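Local structure of cyanophycinase-like exopeptidase (actinobacterium SCGC AAA027-L06, 6NQC) at residues D218-L223 with V235-V240; L116-G121 with S149-S154; E106-V111 with T134-G139; Q60-A65 with S91-V96. The protein probably hydrolyses peptide bonds as a serine exopeptidase of family S51, related to cyanophycinase. All blocks are in the same frame, centred on the assembly; numbering follows the deposited sequence.

Contact 1. Residues D218-L223 with V235-V240; sequences DEVTAL and VGDAKV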
loop_
_atom_site.group_PDB
_atom_site.type_symbol
_atom_site.label_atom_id
_atom_site.label_comp_id
_atom_site.label_asym_id
_atom_site.label_seq_id
_atom_site.Cartn_x
_atom_site.Cartn_y
_atom_site.Cartn_z
ATOM N N ASP A 218 0.709 12.999 3.473
ATOM C CA ASP A 218 0.975 13.927 2.388
ATOM C C ASP A 218 1.621 13.230 1.184
ATOM O O ASP A 218 2.171 12.121 1.275
ATOM C CB ASP A 218 1.937 15.045 2.821
ATOM C CG ASP A 218 1.288 16.075 3.724
ATOM O OD1 ASP A 218 0.056 16.090 3.789
ATOM O OD2 ASP A 218 2.012 16.848 4.371
ATOM N N GLU A 219 1.604 13.934 0.050
ATOM C CA GLU A 219 2.332 13.470 -1.120
ATOM C C GLU A 219 3.816 13.267 -0.804
ATOM O O GLU A 219 4.406 13.938 0.065
ATOM C CB GLU A 219 2.138 14.460 -2.265
ATOM C CG GLU A 219 0.678 14.479 -2.724
ATOM C CD GLU A 219 0.451 15.093 -4.075
ATOM O OE1 GLU A 219 1.167 16.048 -4.422
ATOM O OE2 GLU A 219 -0.454 14.615 -4.760
ATOM N N VAL A 220 4.371 12.246 -1.447
ATOM C CA VAL A 220 5.773 11.856 -1.347
ATOM C C VAL A 220 6.192 11.689 0.099
ATOM O O VAL A 220 7.316 12.008 0.479
ATOM C CB VAL A 220 6.647 12.903 -2.079
ATOM C CG1 VAL A 220 8.050 12.347 -2.304
ATOM C CG2 VAL A 220 6.003 13.298 -3.375
ATOM N N THR A 221 5.288 11.146 0.909
ATOM C CA THR A 221 5.532 10.842 2.312
ATOM C C THR A 221 4.980 9.447 2.563
ATOM O O THR A 221 4.053 8.992 1.865
ATOM C CB THR A 221 4.860 11.850 3.229
ATOM O OG1 THR A 221 5.223 13.179 2.807
ATOM C CG2 THR A 221 5.266 11.681 4.670
ATOM N N ALA A 222 5.579 8.761 3.544
ATOM C CA ALA A 222 5.172 7.412 3.891
ATOM C C ALA A 222 5.257 7.227 5.401
ATOM O O ALA A 222 5.933 7.973 6.122
ATOM C CB ALA A 222 6.025 6.342 3.160
ATOM N N LEU A 223 4.534 6.226 5.854
ATOM C CA LEU A 223 4.593 5.723 7.217
ATOM C C LEU A 223 4.885 4.231 7.122
ATOM O O LEU A 223 4.241 3.522 6.340
ATOM C CB LEU A 223 3.281 5.987 7.942
ATOM C CG LEU A 223 3.253 5.823 9.461
ATOM C CD1 LEU A 223 4.064 6.952 10.106
ATOM C CD2 LEU A 223 1.808 5.836 9.939
ATOM N N VAL A 235 8.540 8.698 6.863
ATOM C CA VAL A 235 9.616 8.756 5.882
ATOM C C VAL A 235 9.198 9.709 4.764
ATOM O O VAL A 235 8.017 9.807 4.406
ATOM C CB VAL A 235 9.941 7.355 5.314
ATOM C CG1 VAL A 235 11.020 7.454 4.238
ATOM C CG2 VAL A 235 10.379 6.391 6.418
ATOM N N GLY A 236 10.174 10.415 4.213
ATOM C CA GLY A 236 9.942 11.190 3.014
ATOM C C GLY A 236 9.836 12.688 3.235
ATOM O O GLY A 236 10.330 13.259 4.205
ATOM N N ASP A 237 9.166 13.329 2.300
ATOM C CA ASP A 237 9.296 14.765 2.080
ATOM C C ASP A 237 8.376 15.632 2.917
ATOM O O ASP A 237 8.731 16.788 3.181
ATOM C CB ASP A 237 9.069 15.053 0.588
ATOM C CG ASP A 237 10.305 14.721 -0.277
ATOM O OD1 ASP A 237 11.346 14.309 0.276
ATOM O OD2 ASP A 237 10.218 14.842 -1.514
ATOM N N ALA A 238 7.212 15.136 3.371
ATOM C CA ALA A 238 6.283 15.997 4.092
ATOM C C ALA A 238 5.732 15.356 5.369
ATOM O O ALA A 238 6.482 14.737 6.124
ATOM C CB ALA A 238 5.148 16.438 3.153
ATOM N N LYS A 239 4.439 15.532 5.642
ATOM C CA LYS A 239 3.909 15.185 6.952
ATOM C C LYS A 239 2.893 14.047 6.921
ATOM O O LYS A 239 2.250 13.754 5.914
ATOM C CB LYS A 239 3.265 16.406 7.619
ATOM C CG LYS A 239 4.129 17.664 7.592
ATOM C CD LYS A 239 3.420 18.817 8.327
ATOM C CE LYS A 239 4.042 20.184 8.019
ATOM N NZ LYS A 239 3.014 21.157 7.514
ATOM N N VAL A 240 2.792 13.405 8.068
ATOM C CA VAL A 240 1.704 12.502 8.404
ATOM C C VAL A 240 0.860 13.206 9.453
ATOM O O VAL A 240 1.389 13.698 10.462
ATOM C CB VAL A 240 2.218 11.165 8.951
ATOM C CG1 VAL A 240 1.065 10.345 9.517
ATOM C CG2 VAL A 240 2.951 10.416 7.869
#

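Contact 2. Residues L116-G121 with S149-S154; sequences LIYFSG and SLAGCS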
loop_
_atom_site.group_PDB
_atom_site.type_symbol
_atom_site.label_atom_id
_atom_site.label_comp_id
_atom_site.label_asym_id
_atom_site.label_seq_id
_atom_site.Cartn_x
_atom_site.Cartn_y
_atom_site.Cartn_z
ATOM N N LEU A 116 9.492 -7.703 -1.596
ATOM C CA LEU A 116 8.520 -6.612 -1.527
ATOM C C LEU A 116 7.384 -6.845 -2.511
ATOM O O LEU A 116 7.601 -7.187 -3.682
ATOM C CB LEU A 116 9.209 -5.257 -1.818
ATOM C CG LEU A 116 8.364 -4.011 -2.058
ATOM C CD1 LEU A 116 7.490 -3.647 -0.857
ATOM C CD2 LEU A 116 9.214 -2.825 -2.413
ATOM N N ILE A 117 6.162 -6.631 -2.028
ATOM C CA ILE A 117 4.974 -6.593 -2.871
ATOM C C ILE A 117 4.398 -5.196 -2.734
ATOM O O ILE A 117 4.234 -4.712 -1.605
ATOM C CB ILE A 117 3.971 -7.685 -2.470
ATOM C CG1 ILE A 117 4.617 -9.056 -2.650
ATOM C CG2 ILE A 117 2.715 -7.578 -3.268
ATOM C CD1 ILE A 117 3.774 -10.169 -2.025
ATOM N N TYR A 118 4.179 -4.510 -3.867
ATOM C CA TYR A 118 3.785 -3.101 -3.911
ATOM C C TYR A 118 2.479 -2.943 -4.682
ATOM O O TYR A 118 2.393 -3.375 -5.830
ATOM C CB TYR A 118 4.897 -2.268 -4.577
ATOM C CG TYR A 118 4.904 -0.826 -4.175
ATOM C CD1 TYR A 118 3.950 0.062 -4.696
ATOM C CD2 TYR A 118 5.828 -0.334 -3.252
ATOM C CE1 TYR A 118 3.945 1.382 -4.328
ATOM C CE2 TYR A 118 5.801 0.993 -2.869
ATOM C CZ TYR A 118 4.846 1.846 -3.428
ATOM O OH TYR A 118 4.780 3.179 -3.087
ATOM N N PHE A 119 1.448 -2.352 -4.039
ATOM C CA PHE A 119 0.236 -1.942 -4.745
ATOM C C PHE A 119 0.403 -0.493 -5.194
ATOM O O PHE A 119 0.470 0.408 -4.358
ATOM C CB PHE A 119 -1.014 -2.050 -3.860
ATOM C CG PHE A 119 -1.362 -3.443 -3.464
ATOM C CD1 PHE A 119 -1.707 -4.383 -4.416
ATOM C CD2 PHE A 119 -1.378 -3.808 -2.133
ATOM C CE1 PHE A 119 -2.050 -5.687 -4.043
ATOM C CE2 PHE A 119 -1.699 -5.102 -1.750
ATOM C CZ PHE A 119 -2.030 -6.056 -2.714
ATOM N N SER A 120 0.452 -0.247 -6.502
ATOM C CA SER A 120 0.503 1.128 -6.982
ATOM C C SER A 120 -0.910 1.720 -7.063
ATOM O O SER A 120 -1.920 1.059 -6.771
ATOM C CB SER A 120 1.224 1.214 -8.323
ATOM O OG SER A 120 0.726 0.258 -9.237
ATOM N N GLY A 121 -0.958 3.000 -7.425
ATOM C CA GLY A 121 -2.166 3.794 -7.327
ATOM C C GLY A 121 -3.163 3.551 -8.474
ATOM O O GLY A 121 -2.898 2.849 -9.451
ATOM N N SER A 149 8.022 -7.729 2.733
ATOM C CA SER A 149 7.504 -6.378 2.863
ATOM C C SER A 149 6.276 -6.190 1.962
ATOM O O SER A 149 6.173 -6.745 0.867
ATOM C CB SER A 149 8.570 -5.351 2.483
ATOM O OG SER A 149 9.583 -5.341 3.464
ATOM N N LEU A 150 5.347 -5.357 2.431
ATOM C CA LEU A 150 4.135 -5.033 1.696
ATOM C C LEU A 150 3.875 -3.538 1.834
ATOM O O LEU A 150 3.967 -2.984 2.941
ATOM C CB LEU A 150 2.939 -5.830 2.226
ATOM C CG LEU A 150 1.558 -5.580 1.614
ATOM C CD1 LEU A 150 1.578 -6.089 0.185
ATOM C CD2 LEU A 150 0.501 -6.349 2.369
ATOM N N ALA A 151 3.591 -2.886 0.702
ATOM C CA ALA A 151 3.362 -1.455 0.670
ATOM C C ALA A 151 2.247 -1.151 -0.313
ATOM O O ALA A 151 2.004 -1.904 -1.259
ATOM C CB ALA A 151 4.661 -0.690 0.300
ATOM N N GLY A 152 1.565 -0.049 -0.062
ATOM C CA GLY A 152 0.571 0.465 -0.971
ATOM C C GLY A 152 0.627 1.971 -1.018
ATOM O O GLY A 152 0.836 2.650 0.000
ATOM N N CYS A 153 0.493 2.495 -2.228
ATOM C CA CYS A 153 0.580 3.924 -2.485
ATOM C C CYS A 153 -0.776 4.441 -2.952
ATOM O O CYS A 153 -1.392 3.854 -3.850
ATOM C CB CYS A 153 1.658 4.202 -3.521
ATOM S SG CYS A 153 1.768 5.903 -3.986
ATOM N N SER A 154 -1.247 5.513 -2.303
ATOM C CA SER A 154 -2.517 6.170 -2.616
ATOM C C SER A 154 -3.654 5.155 -2.501
ATOM O O SER A 154 -3.927 4.664 -1.393
ATOM C CB SER A 154 -2.427 6.818 -4.004
ATOM O OG SER A 154 -3.534 7.664 -4.180
#

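Contact 3. Residues E106-V111 with T134-G139; sequences EFVELV and TPLWQG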
loop_
_atom_site.group_PDB
_atom_site.type_symbol
_atom_site.label_atom_id
_atom_site.label_comp_id
_atom_site.label_asym_id
_atom_site.label_seq_id
_atom_site.Cartn_x
_atom_site.Cartn_y
_atom_site.Cartn_z
ATOM N N GLU A 106 0.338 -19.225 -11.679
ATOM C CA GLU A 106 1.693 -18.702 -11.788
ATOM C C GLU A 106 1.838 -17.452 -10.919
ATOM O O GLU A 106 2.804 -17.327 -10.154
ATOM C CB GLU A 106 2.046 -18.402 -13.245
ATOM C CG GLU A 106 1.743 -19.543 -14.221
ATOM C CD GLU A 106 1.068 -19.047 -15.505
ATOM O OE1 GLU A 106 -0.139 -19.338 -15.697
ATOM O OE2 GLU A 106 1.751 -18.378 -16.321
ATOM N N PHE A 107 0.868 -16.524 -11.046
ATOM C CA PHE A 107 0.907 -15.296 -10.253
ATOM C C PHE A 107 0.815 -15.613 -8.762
ATOM O O PHE A 107 1.566 -15.059 -7.945
ATOM C CB PHE A 107 -0.226 -14.366 -10.675
ATOM C CG PHE A 107 -0.097 -13.815 -12.079
ATOM C CD1 PHE A 107 1.102 -13.881 -12.778
ATOM C CD2 PHE A 107 -1.200 -13.218 -12.697
ATOM C CE1 PHE A 107 1.209 -13.365 -14.042
ATOM C CE2 PHE A 107 -1.103 -12.705 -13.975
ATOM C CZ PHE A 107 0.108 -12.782 -14.647
ATOM N N VAL A 108 -0.087 -16.525 -8.380
ATOM C CA VAL A 108 -0.234 -16.896 -6.972
ATOM C C VAL A 108 1.032 -17.525 -6.440
ATOM O O VAL A 108 1.390 -17.311 -5.272
ATOM C CB VAL A 108 -1.466 -17.831 -6.820
ATOM C CG1 VAL A 108 -1.556 -18.428 -5.410
ATOM C CG2 VAL A 108 -2.731 -17.090 -7.157
ATOM N N GLU A 109 1.751 -18.272 -7.282
ATOM C CA GLU A 109 3.018 -18.837 -6.827
ATOM C C GLU A 109 4.088 -17.760 -6.635
ATOM O O GLU A 109 4.837 -17.798 -5.660
ATOM C CB GLU A 109 3.505 -19.897 -7.800
ATOM C CG GLU A 109 2.951 -21.297 -7.510
ATOM C CD GLU A 109 3.266 -21.808 -6.094
ATOM O OE1 GLU A 109 2.426 -22.550 -5.529
ATOM O OE2 GLU A 109 4.346 -21.477 -5.555
ATOM N N LEU A 110 4.127 -16.763 -7.521
ATOM C CA LEU A 110 5.137 -15.709 -7.460
ATOM C C LEU A 110 5.030 -14.850 -6.201
ATOM O O LEU A 110 6.048 -14.419 -5.638
ATOM C CB LEU A 110 5.001 -14.796 -8.672
ATOM C CG LEU A 110 5.959 -15.009 -9.844
ATOM C CD1 LEU A 110 5.453 -14.210 -11.061
ATOM C CD2 LEU A 110 7.376 -14.661 -9.512
ATOM N N VAL A 111 3.808 -14.541 -5.765
ATOM C CA VAL A 111 3.650 -13.626 -4.640
ATOM C C VAL A 111 4.036 -14.265 -3.322
ATOM O O VAL A 111 4.158 -13.568 -2.308
ATOM C CB VAL A 111 2.211 -13.094 -4.501
ATOM C CG1 VAL A 111 1.898 -12.166 -5.675
ATOM C CG2 VAL A 111 1.206 -14.245 -4.419
ATOM N N THR A 134 -9.293 -13.466 -2.925
ATOM C CA THR A 134 -8.832 -14.225 -4.063
ATOM C C THR A 134 -7.625 -15.063 -3.652
ATOM O O THR A 134 -6.930 -14.750 -2.676
ATOM C CB THR A 134 -8.401 -13.342 -5.236
ATOM O OG1 THR A 134 -7.334 -12.494 -4.777
ATOM C CG2 THR A 134 -9.522 -12.515 -5.789
ATOM N N PRO A 135 -7.292 -16.087 -4.426
ATOM C CA PRO A 135 -6.074 -16.837 -4.112
ATOM C C PRO A 135 -4.841 -15.955 -4.171
ATOM O O PRO A 135 -3.927 -16.125 -3.366
ATOM C CB PRO A 135 -6.061 -17.952 -5.172
ATOM C CG PRO A 135 -7.111 -17.644 -6.145
ATOM C CD PRO A 135 -8.083 -16.705 -5.521
ATOM N N LEU A 136 -4.805 -14.978 -5.075
ATOM C CA LEU A 136 -3.639 -14.086 -5.156
ATOM C C LEU A 136 -3.481 -13.272 -3.874
ATOM O O LEU A 136 -2.371 -13.135 -3.336
ATOM C CB LEU A 136 -3.783 -13.161 -6.368
ATOM C CG LEU A 136 -2.569 -12.251 -6.574
ATOM C CD1 LEU A 136 -1.466 -13.043 -7.236
ATOM C CD2 LEU A 136 -2.930 -11.043 -7.382
ATOM N N TRP A 137 -4.576 -12.727 -3.368
ATOM C CA TRP A 137 -4.495 -11.979 -2.116
ATOM C C TRP A 137 -4.034 -12.888 -0.970
ATOM O O TRP A 137 -3.219 -12.492 -0.145
ATOM C CB TRP A 137 -5.856 -11.327 -1.773
ATOM C CG TRP A 137 -5.790 -10.921 -0.364
ATOM C CD1 TRP A 137 -6.404 -11.510 0.699
ATOM C CD2 TRP A 137 -4.963 -9.883 0.168
ATOM N NE1 TRP A 137 -5.995 -10.908 1.866
ATOM C CE2 TRP A 137 -5.129 -9.894 1.569
ATOM C CE3 TRP A 137 -4.083 -8.966 -0.399
ATOM C CZ2 TRP A 137 -4.449 -9.018 2.407
ATOM C CZ3 TRP A 137 -3.421 -8.090 0.433
ATOM C CH2 TRP A 137 -3.611 -8.119 1.816
ATOM N N GLN A 138 -4.554 -14.118 -0.900
ATOM C CA GLN A 138 -4.128 -15.017 0.166
ATOM C C GLN A 138 -2.619 -15.277 0.069
ATOM O O GLN A 138 -1.920 -15.296 1.089
ATOM C CB GLN A 138 -4.943 -16.306 0.114
ATOM C CG GLN A 138 -4.836 -17.170 1.358
ATOM C CD GLN A 138 -5.143 -16.404 2.628
ATOM O OE1 GLN A 138 -5.917 -15.442 2.615
ATOM N NE2 GLN A 138 -4.510 -16.801 3.728
ATOM N N GLY A 139 -2.095 -15.460 -1.146
ATOM C CA GLY A 139 -0.646 -15.545 -1.328
ATOM C C GLY A 139 0.113 -14.323 -0.837
ATOM O O GLY A 139 1.134 -14.441 -0.145
#

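Contact 4. Residues Q60-A65 with S91-V96; sequences QIPTAA and SKFLPV. With SO4 (sulfate ion), chain B.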
loop_
_atom_site.group_PDB
_atom_site.type_symbol
_atom_site.label_atom_id
_atom_site.label_comp_id
_atom_site.label_asym_id
_atom_site.label_seq_id
_atom_site.Cartn_x
_atom_site.Cartn_y
_atom_site.Cartn_z
ATOM N N GLN A 60 5.382 -5.947 -8.329
ATOM C CA GLN A 60 4.596 -4.731 -8.540
ATOM C C GLN A 60 3.218 -5.106 -9.055
ATOM O O GLN A 60 3.090 -5.861 -10.020
ATOM C CB GLN A 60 5.311 -3.796 -9.508
ATOM C CG GLN A 60 6.638 -3.378 -8.961
ATOM C CD GLN A 60 7.522 -2.701 -9.974
ATOM O OE1 GLN A 60 7.158 -2.571 -11.146
ATOM N NE2 GLN A 60 8.679 -2.224 -9.510
ATOM N N ILE A 61 2.192 -4.640 -8.357
ATOM C CA ILE A 61 0.815 -5.029 -8.651
ATOM C C ILE A 61 0.022 -3.775 -8.991
ATOM O O ILE A 61 -0.201 -2.887 -8.133
ATOM C CB ILE A 61 0.196 -5.814 -7.483
ATOM C CG1 ILE A 61 1.003 -7.091 -7.248
ATOM C CG2 ILE A 61 -1.231 -6.121 -7.797
ATOM C CD1 ILE A 61 0.498 -7.955 -6.161
ATOM N N PRO A 62 -0.393 -3.643 -10.258
ATOM C CA PRO A 62 -1.004 -2.399 -10.715
ATOM C C PRO A 62 -2.510 -2.500 -10.838
ATOM O O PRO A 62 -3.123 -1.703 -11.541
ATOM C CB PRO A 62 -0.361 -2.225 -12.100
ATOM C CG PRO A 62 -0.407 -3.643 -12.607
ATOM C CD PRO A 62 -0.088 -4.530 -11.403
ATOM N N THR A 63 -3.108 -3.466 -10.168
ATOM C CA THR A 63 -4.523 -3.728 -10.339
ATOM C C THR A 63 -5.412 -2.530 -10.094
ATOM O O THR A 63 -6.496 -2.442 -10.680
ATOM C CB THR A 63 -4.931 -4.866 -9.371
ATOM O OG1 THR A 63 -4.011 -5.942 -9.551
ATOM C CG2 THR A 63 -6.356 -5.333 -9.628
ATOM N N ALA A 64 -5.009 -1.596 -9.209
ATOM C CA ALA A 64 -5.772 -0.371 -9.025
ATOM C C ALA A 64 -5.979 0.355 -10.346
ATOM O O ALA A 64 -6.956 1.090 -10.470
ATOM C CB ALA A 64 -5.089 0.562 -8.019
ATOM N N ALA A 65 -5.093 0.149 -11.328
ATOM C CA ALA A 65 -5.187 0.813 -12.611
ATOM C C ALA A 65 -5.740 -0.101 -13.689
ATOM O O ALA A 65 -5.616 0.221 -14.874
ATOM C CB ALA A 65 -3.817 1.354 -13.012
ATOM N N SER A 91 12.580 -6.722 -10.987
ATOM C CA SER A 91 11.153 -6.464 -10.812
ATOM C C SER A 91 10.345 -7.620 -11.384
ATOM O O SER A 91 10.801 -8.359 -12.270
ATOM C CB SER A 91 10.790 -5.152 -11.496
ATOM O OG SER A 91 11.241 -5.186 -12.838
ATOM N N LYS A 92 9.136 -7.794 -10.848
ATOM C CA LYS A 92 8.148 -8.723 -11.376
ATOM C C LYS A 92 6.833 -7.958 -11.449
ATOM O O LYS A 92 6.202 -7.728 -10.410
ATOM C CB LYS A 92 8.008 -9.957 -10.493
ATOM C CG LYS A 92 9.324 -10.730 -10.346
ATOM C CD LYS A 92 9.678 -11.414 -11.639
ATOM C CE LYS A 92 10.435 -12.709 -11.401
ATOM N NZ LYS A 92 11.058 -13.191 -12.665
ATOM N N PHE A 93 6.465 -7.511 -12.643
ATOM C CA PHE A 93 5.163 -6.887 -12.895
ATOM C C PHE A 93 4.107 -7.957 -13.045
ATOM O O PHE A 93 4.243 -8.852 -13.874
ATOM C CB PHE A 93 5.253 -6.040 -14.158
ATOM C CG PHE A 93 4.070 -5.175 -14.424
ATOM C CD1 PHE A 93 3.855 -4.009 -13.699
ATOM C CD2 PHE A 93 3.214 -5.474 -15.469
ATOM C CE1 PHE A 93 2.798 -3.214 -13.963
ATOM C CE2 PHE A 93 2.158 -4.657 -15.765
ATOM C CZ PHE A 93 1.948 -3.521 -15.023
ATOM N N LEU A 94 3.068 -7.883 -12.233
ATOM C CA LEU A 94 1.980 -8.875 -12.250
ATOM C C LEU A 94 0.785 -8.227 -12.909
ATOM O O LEU A 94 0.072 -7.444 -12.258
ATOM C CB LEU A 94 1.599 -9.313 -10.841
ATOM C CG LEU A 94 1.972 -10.730 -10.441
ATOM C CD1 LEU A 94 3.476 -10.842 -10.534
ATOM C CD2 LEU A 94 1.499 -11.049 -9.054
ATOM N N PRO A 95 0.538 -8.484 -14.195
ATOM C CA PRO A 95 -0.559 -7.731 -14.891
ATOM C C PRO A 95 -1.938 -8.278 -14.522
ATOM O O PRO A 95 -2.600 -8.889 -15.302
ATOM C CB PRO A 95 -0.211 -7.988 -16.361
ATOM C CG PRO A 95 0.525 -9.309 -16.389
ATOM C CD PRO A 95 1.303 -9.363 -15.108
ATOM N N VAL A 96 -2.304 -8.103 -13.250
ATOM C CA VAL A 96 -3.591 -8.583 -12.749
ATOM C C VAL A 96 -4.566 -7.425 -12.917
ATOM O O VAL A 96 -4.577 -6.485 -12.125
ATOM C CB VAL A 96 -3.509 -9.062 -11.303
ATOM C CG1 VAL A 96 -4.881 -9.352 -10.737
ATOM C CG2 VAL A 96 -2.641 -10.308 -11.229
HETATM S S SO4 B . 8.377 -9.027 -15.755
HETATM O O1 SO4 B . 7.311 -9.262 -16.753
HETATM O O2 SO4 B . 9.642 -8.711 -16.424
HETATM O O3 SO4 B . 8.578 -10.236 -14.927
HETATM O O4 SO4 B . 8.014 -7.863 -14.950
#

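Contact 1. Residues D218-L223 with V235-V240
Thr-221 meets the chain from Val-235 to Val-240 with every part of its side chain. Thr-221 CB lies 3.9 Å from Val-235 O. One branch, OG1, sits beside the threonine's own backbone N and opposite its carbonyl carbon (chi1 -51°). Thr-221 OG1 accepts a hydrogen bond from Ala-238 N at 2.8 Å. This bond is bent, with an angle of 133° at the hydrogen. The same hydroxyl donates to Glu-219 O, which it meets from above the carbonyl plane. It is therefore gripped from two directions. The other branch, CG2 of Thr-221, comes within 3.3 Å of Val-235 O and reaches Val-240 CG2 at 4.1 Å. Thr-221 to Leu-223 and Val-235 to Gly-236 belong to the beta hairpin of strands 221-225 and 232-236. Thr-221 and Gly-236 form an antiparallel non-hydrogen-bonded pair. Ala-222 and Val-235 form the hydrogen-bonded pair next to it. A CB on Gly-236 would clash with Val-220 O, and the backbone angles there also call for glycine. Val-220 O accepts from Asp-237 N at 2.9 Å in a nearly straight bond. A type II turn from Asp-218 to Thr-221 leads into the strand. It carries Glu-219, whose OE2 is hydrogen-bonded to His-189 ND1. With Ser-154, this is consistent with a Ser-His-Glu triad. Asp-218 and Lys-239 are bonded twice, beside strands 213-217 and 240-244 of the second, four-stranded sheet. Asp-218 N donates to Lys-239 O at 3.0 Å. Lys-239 N donates to Asp-218 OD2, also at 3.0 Å, from 39° above the carboxylate plane. The other oxygen, OD1 of Asp-218, is hydrogen-bonded to His-241 NE2.

Contact 2. Residues L116-G121 with S149-S154
Tyr-118 holds its CG anti to the backbone N (chi1 -155°), which sets the ring against Ala-151 and Cys-153 of the next strand. Leu-150 has the same kind of torsion (chi1 177°), and its CD1 is thereby brought up to Ile-117. Strands 116-119 and 149-153 are parallel neighbours in the middle of the mixed central sheet. The chain between them is largely helical, so they form a beta-alpha-beta crossover, as in the class I glutamine amidotransferase-like fold. Four backbone hydrogen bonds join them, from Ile-117 N to Ser-149 O at one end to Cys-153 N to Phe-119 O at the other. The Tyr-118 ring meets Ala-151 CB obliquely, with CD2 of the ring 3.8 Å from it. Tyr-118 OH lies 3.3 Å from Cys-153 CB. A leucine here would probably leave Cys-153 CB without its neighbour at the hydroxyl end and open a gap beside Ala-151. Strand 149-153 runs straight into Ser-154, whose strained backbone is consistent with a nucleophile elbow, as is the weak hydrogen bond between Ser-154 OG and His-189 NE2. On the other face of the sheet, Leu-150 packs with Ile-117 and Phe-119. Leu-150 CD1 lies 3.9 Å from Ile-117 CB, and also 3.9 Å from Phe-119 CE2.

Contact 3. Residues E106-V111 with T134-G139
Val-108 and Leu-136 bring their CA atoms to 4.8 Å where helix segments 106-110 and 135-139 run side by side, 13° from parallel with axes 8.4 Å apart. The side chains that meet are all apolar. Val-108 lays its CG2 branch over the first turn of the second helix. That methyl of Val-108 is 3.6 Å from Leu-136 N and also touches Pro-135 CB. Leu-136 answers with CD1, since its CG is anti to the backbone N (chi1 -177°). Leu-136 CD1 lies 3.7 Å from Phe-107 O and 3.8 Å from Val-111 CG1. The side chains of Val-111 and Leu-136 cross at about a right angle. The other branch of Val-111, CG2, rests on the backbone of Gly-139, 3.7 Å from its C atom. A CB on Gly-139 would collide with this methyl, so the close fit depends on glycine. Thr-134 is the N-cap of the second helix, and its OG1 accepts from Trp-137 N at 3.1 Å. Val-111 also touches Ile-117, and Trp-137 touches Phe-119, both on strand 116-119. Near-parallel helices packed side by side against a sheet of parallel strands are characteristic of layered alpha/beta folds.

Contact 4. Residues Q60-A65 with S91-V96
The beta-alpha-beta unit of strand 57-61, helix 70-87 and strand 90-93 sets Gln-60 beside Phe-93 in a parallel pair. Gln-60 N donates to Lys-92 O at 2.9 Å, and Leu-94 N donates to Gln-60 O at 3.0 Å. The extended side chain of Gln-60 passes Ser-91, and its NE2 is hydrogen-bonded to Gly-80 O of helix 70-87. Phe-93 has CG anti to the backbone N (chi1 -171°), which places its ring against Pro-62. They meet obliquely, with Pro-62 CG 3.4 Å from Phe-93 CZ. Beyond the strands, Thr-63 OG1 donates to Val-96 O at 2.7 Å, tilted 17° from the carbonyl plane. Thr-63 CG2 also lies 3.3 Å from Val-96 O. A valine in place of this threonine would probably leave Val-96 O without the hydroxyl donor and remove the side-chain bond that ties the two loops after the strands. Phe-93 N points the other way and donates to O4 of a sulfate ion at 2.8 Å. Arg-81 also binds this sulfate, which probably comes from the crystallisation liquor. This parallel pair joined through a helix is a beta-alpha-beta crossover, the repeating unit of alpha/beta folds, here at the edge of the central sheet.

In the fold
Contacts 1, 2 and 4 all reach the central sheet. Contact 2 lies nearest its middle and is fully buried. Contact 4 lies toward one edge, on strand 57-61, bonded to strand 116-119 of contact 2. Contact 1, on the far side about 23 Å from contact 4 between centres, is partly buried and borders the second sheet at strand 240-244. It is antiparallel and polar, whereas contacts 2 and 4 are parallel, with backbone bonds and apolar packing. Contact 3 is apolar helix packing, partly buried in the layer beside the sheet, about 17 Å from the chain centre. Its Phe-107 and Leu-136 reach Val-96 of contact 4. Contacts 1 and 2 hold Glu-219 and Ser-154 of the probable triad.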